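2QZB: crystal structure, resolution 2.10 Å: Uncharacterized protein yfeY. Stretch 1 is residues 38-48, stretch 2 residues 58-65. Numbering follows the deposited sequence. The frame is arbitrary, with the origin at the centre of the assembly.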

# COMPACT_ATOMS: atom_id res chain seq x y z
N ALA A 38 2.87 11.51 -14.23
CA ALA A 38 3.79 10.67 -13.45
C ALA A 38 3.60 9.19 -13.71
O ALA A 38 4.55 8.43 -13.60
CB ALA A 38 3.64 10.95 -11.96
N LEU A 39 2.37 8.80 -14.03
CA LEU A 39 2.00 7.40 -14.18
C LEU A 39 2.64 6.79 -15.41
O LEU A 39 2.69 7.42 -16.43
CB LEU A 39 0.47 7.25 -14.26
CG LEU A 39 -0.29 7.32 -12.93
CD1 LEU A 39 -1.83 7.47 -13.15
CD2 LEU A 39 0.02 6.15 -12.00
N ASP A 40 3.09 5.54 -15.30
CA ASP A 40 3.68 4.83 -16.44
C ASP A 40 3.00 3.46 -16.61
O ASP A 40 3.45 2.43 -16.11
CB ASP A 40 5.18 4.68 -16.25
CG ASP A 40 5.91 4.27 -17.52
OD1 ASP A 40 5.70 4.91 -18.60
OD2 ASP A 40 6.73 3.33 -17.42
N GLY A 41 1.87 3.47 -17.30
CA GLY A 41 1.12 2.25 -17.52
C GLY A 41 -0.15 2.62 -18.24
O GLY A 41 -0.42 3.79 -18.49
N ASP A 42 -0.95 1.60 -18.55
CA ASP A 42 -2.18 1.79 -19.25
C ASP A 42 -3.28 1.92 -18.19
O ASP A 42 -4.11 1.03 -18.06
CB ASP A 42 -2.43 0.59 -20.16
CG ASP A 42 -1.24 0.26 -21.07
OD1 ASP A 42 -0.86 1.14 -21.86
OD2 ASP A 42 -0.72 -0.88 -21.00
N TYR A 43 -3.26 3.01 -17.44
CA TYR A 43 -4.20 3.19 -16.34
C TYR A 43 -5.26 4.20 -16.73
O TYR A 43 -5.05 4.99 -17.63
CB TYR A 43 -3.48 3.75 -15.12
CG TYR A 43 -2.45 2.83 -14.50
CD1 TYR A 43 -2.81 1.59 -14.00
CD2 TYR A 43 -1.11 3.21 -14.43
CE1 TYR A 43 -1.88 0.76 -13.42
CE2 TYR A 43 -0.18 2.39 -13.86
CZ TYR A 43 -0.58 1.17 -13.35
OH TYR A 43 0.36 0.36 -12.77
N ARG A 44 -6.37 4.15 -16.00
CA ARG A 44 -7.35 5.21 -15.93
C ARG A 44 -7.24 5.83 -14.53
O ARG A 44 -6.58 5.28 -13.64
CB ARG A 44 -8.76 4.62 -16.13
CG ARG A 44 -9.17 4.37 -17.63
CD ARG A 44 -8.26 3.37 -18.37
NE ARG A 44 -8.82 3.03 -19.68
CZ ARG A 44 -9.55 1.95 -19.95
NH1 ARG A 44 -9.87 1.05 -19.01
NH2 ARG A 44 -10.00 1.77 -21.18
N LEU A 45 -7.88 6.97 -14.33
CA LEU A 45 -7.79 7.74 -13.09
C LEU A 45 -9.19 8.24 -12.68
O LEU A 45 -9.97 8.69 -13.54
CB LEU A 45 -6.83 8.92 -13.32
CG LEU A 45 -6.38 9.76 -12.12
CD1 LEU A 45 -5.57 8.94 -11.07
CD2 LEU A 45 -5.56 10.91 -12.62
N ARG A 46 -9.51 8.14 -11.40
CA ARG A 46 -10.81 8.48 -10.86
C ARG A 46 -10.51 9.32 -9.61
O ARG A 46 -9.43 9.22 -9.08
CB ARG A 46 -11.41 7.16 -10.38
CG ARG A 46 -12.80 7.08 -10.41
CD ARG A 46 -13.15 5.67 -10.65
NE ARG A 46 -13.07 4.80 -9.48
CZ ARG A 46 -13.90 3.78 -9.32
NH1 ARG A 46 -14.84 3.54 -10.24
NH2 ARG A 46 -13.81 3.01 -8.24
N SER A 47 -11.46 10.12 -9.12
CA SER A 47 -11.20 10.88 -7.91
C SER A 47 -12.30 10.73 -6.88
O SER A 47 -13.36 10.18 -7.15
CB SER A 47 -10.84 12.35 -8.16
OG SER A 47 -11.93 13.10 -8.72
N GLY A 48 -12.04 11.25 -5.69
CA GLY A 48 -12.99 11.15 -4.59
C GLY A 48 -12.55 12.07 -3.45
O GLY A 48 -11.49 12.69 -3.51
N ARG A 58 -8.93 15.31 -0.80
CA ARG A 58 -9.10 14.63 -2.03
C ARG A 58 -8.22 13.39 -2.07
O ARG A 58 -7.17 13.33 -1.40
CB ARG A 58 -8.78 15.58 -3.16
CG ARG A 58 -9.73 16.81 -3.20
CD ARG A 58 -9.07 18.06 -3.78
NE ARG A 58 -8.54 17.83 -5.12
CZ ARG A 58 -7.24 17.74 -5.41
NH1 ARG A 58 -6.31 17.89 -4.46
NH2 ARG A 58 -6.87 17.51 -6.67
N PHE A 59 -8.69 12.39 -2.80
CA PHE A 59 -7.88 11.23 -3.16
C PHE A 59 -8.10 10.85 -4.64
O PHE A 59 -9.08 11.30 -5.24
CB PHE A 59 -8.11 10.04 -2.21
CG PHE A 59 -9.46 9.40 -2.32
CD1 PHE A 59 -10.49 9.81 -1.51
CD2 PHE A 59 -9.67 8.34 -3.19
CE1 PHE A 59 -11.74 9.21 -1.59
CE2 PHE A 59 -10.90 7.75 -3.31
CZ PHE A 59 -11.95 8.16 -2.48
N PHE A 60 -7.17 10.06 -5.19
CA PHE A 60 -7.31 9.51 -6.55
C PHE A 60 -7.19 8.00 -6.51
O PHE A 60 -6.43 7.46 -5.73
CB PHE A 60 -6.27 10.11 -7.53
CG PHE A 60 -6.50 11.56 -7.83
CD1 PHE A 60 -5.97 12.55 -6.97
CD2 PHE A 60 -7.27 11.96 -8.93
CE1 PHE A 60 -6.19 13.90 -7.21
CE2 PHE A 60 -7.50 13.29 -9.19
CZ PHE A 60 -6.98 14.27 -8.32
N GLU A 61 -7.98 7.33 -7.36
CA GLU A 61 -7.84 5.91 -7.62
C GLU A 61 -7.31 5.74 -9.03
O GLU A 61 -7.88 6.23 -10.03
CB GLU A 61 -9.18 5.17 -7.44
CG GLU A 61 -9.56 4.96 -5.95
CD GLU A 61 -10.93 4.35 -5.78
OE1 GLU A 61 -11.16 3.64 -4.78
OE2 GLU A 61 -11.77 4.56 -6.67
N VAL A 62 -6.19 5.06 -9.11
CA VAL A 62 -5.57 4.71 -10.34
C VAL A 62 -6.17 3.36 -10.71
O VAL A 62 -6.11 2.43 -9.94
CB VAL A 62 -4.05 4.60 -10.17
CG1 VAL A 62 -3.41 4.14 -11.46
CG2 VAL A 62 -3.45 5.98 -9.73
N MET A 63 -6.76 3.27 -11.88
CA MET A 63 -7.58 2.11 -12.20
C MET A 63 -6.88 1.24 -13.24
O MET A 63 -6.32 1.75 -14.21
CB MET A 63 -8.95 2.54 -12.75
CG MET A 63 -9.77 3.49 -11.80
SD MET A 63 -10.19 2.74 -10.21
CE MET A 63 -11.32 1.45 -10.64
N LYS A 64 -6.94 -0.05 -13.03
CA LYS A 64 -6.36 -1.01 -13.98
C LYS A 64 -7.50 -1.92 -14.36
O LYS A 64 -7.94 -2.76 -13.58
CB LYS A 64 -5.21 -1.78 -13.37
CG LYS A 64 -4.42 -2.61 -14.42
CD LYS A 64 -3.20 -3.31 -13.84
CE LYS A 64 -3.54 -4.68 -13.27
NZ LYS A 64 -2.31 -5.57 -13.21
N GLY A 65 -8.05 -1.66 -15.54
CA GLY A 65 -9.35 -2.21 -15.91
C GLY A 65 -10.41 -1.81 -14.91
O GLY A 65 -10.57 -0.62 -14.59
O HOH W 1 -6.79 0.51 -17.39
O HOH W 2 -9.93 1.42 -16.28

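Antiparallel strands divide their work: backbone amides and carbonyls join the chains in alternating pairs, while side chains settle on two faces. Residues 58-64 of yfeY, running against 44-48, illustrate the principle. Arg58 contributes mainly backbone, its CA lying 3.4 Å from Gly48 O in a CA-H...O contact. Phe59 then forms the first hydrogen-bonded pair: Phe59 N donates to Gly48 O (2.9 Å) and Phe59 O accepts from Gly48 N (3.0 Å). Its chi1 of 69° (p) brings the ring back over its partner, so that Gly48 CA sits 4.0 Å from the centroid of the Phe59 ring. Glycine suits this place because an ideal CB would come within 2.5 Å of Phe59 CZ.

Phe60, buried, turns to the other face with Leu45, Ser47 and Val62; Ser47 CB approaches Phe60 CE2 at 3.6 Å, and Leu45 CD1 reaches Phe60 CB at 3.8 Å. Glu61 restores the backbone ladder, its N and O each 2.9 Å from Arg46 O and Arg46 N, respectively. On the face shared with Phe59 and Met63, the extended Glu61 side chain meets its cross-strand neighbour in a salt bridge: OE2 of Glu61 accepts from both NE (3.1 Å) and NH2 (3.0 Å) of Arg46.

Val62, a buried branched apolar residue, offers a methyl to each of two sets of neighbours. Its CG2 touches Leu45 CD1 (3.9 Å), while its CG1 lies over the Tyr43 ring, 3.8 Å from the centroid, and meets Leu39 CD2 at 4.0 Å. Met63 closes the ladder, its N donating to Arg44 O (2.7 Å) and its O accepting from Arg44 N (3.0 Å). Its flexible side chain, m at all three chi angles, lays SD over the Arg46 guanidinium, 3.6 Å from NE of Arg46. Beyond Lys64, whose CB borders the Tyr43 ring edge, Gly65 adopts a positive phi, and water 1 links its N to Asp42 O.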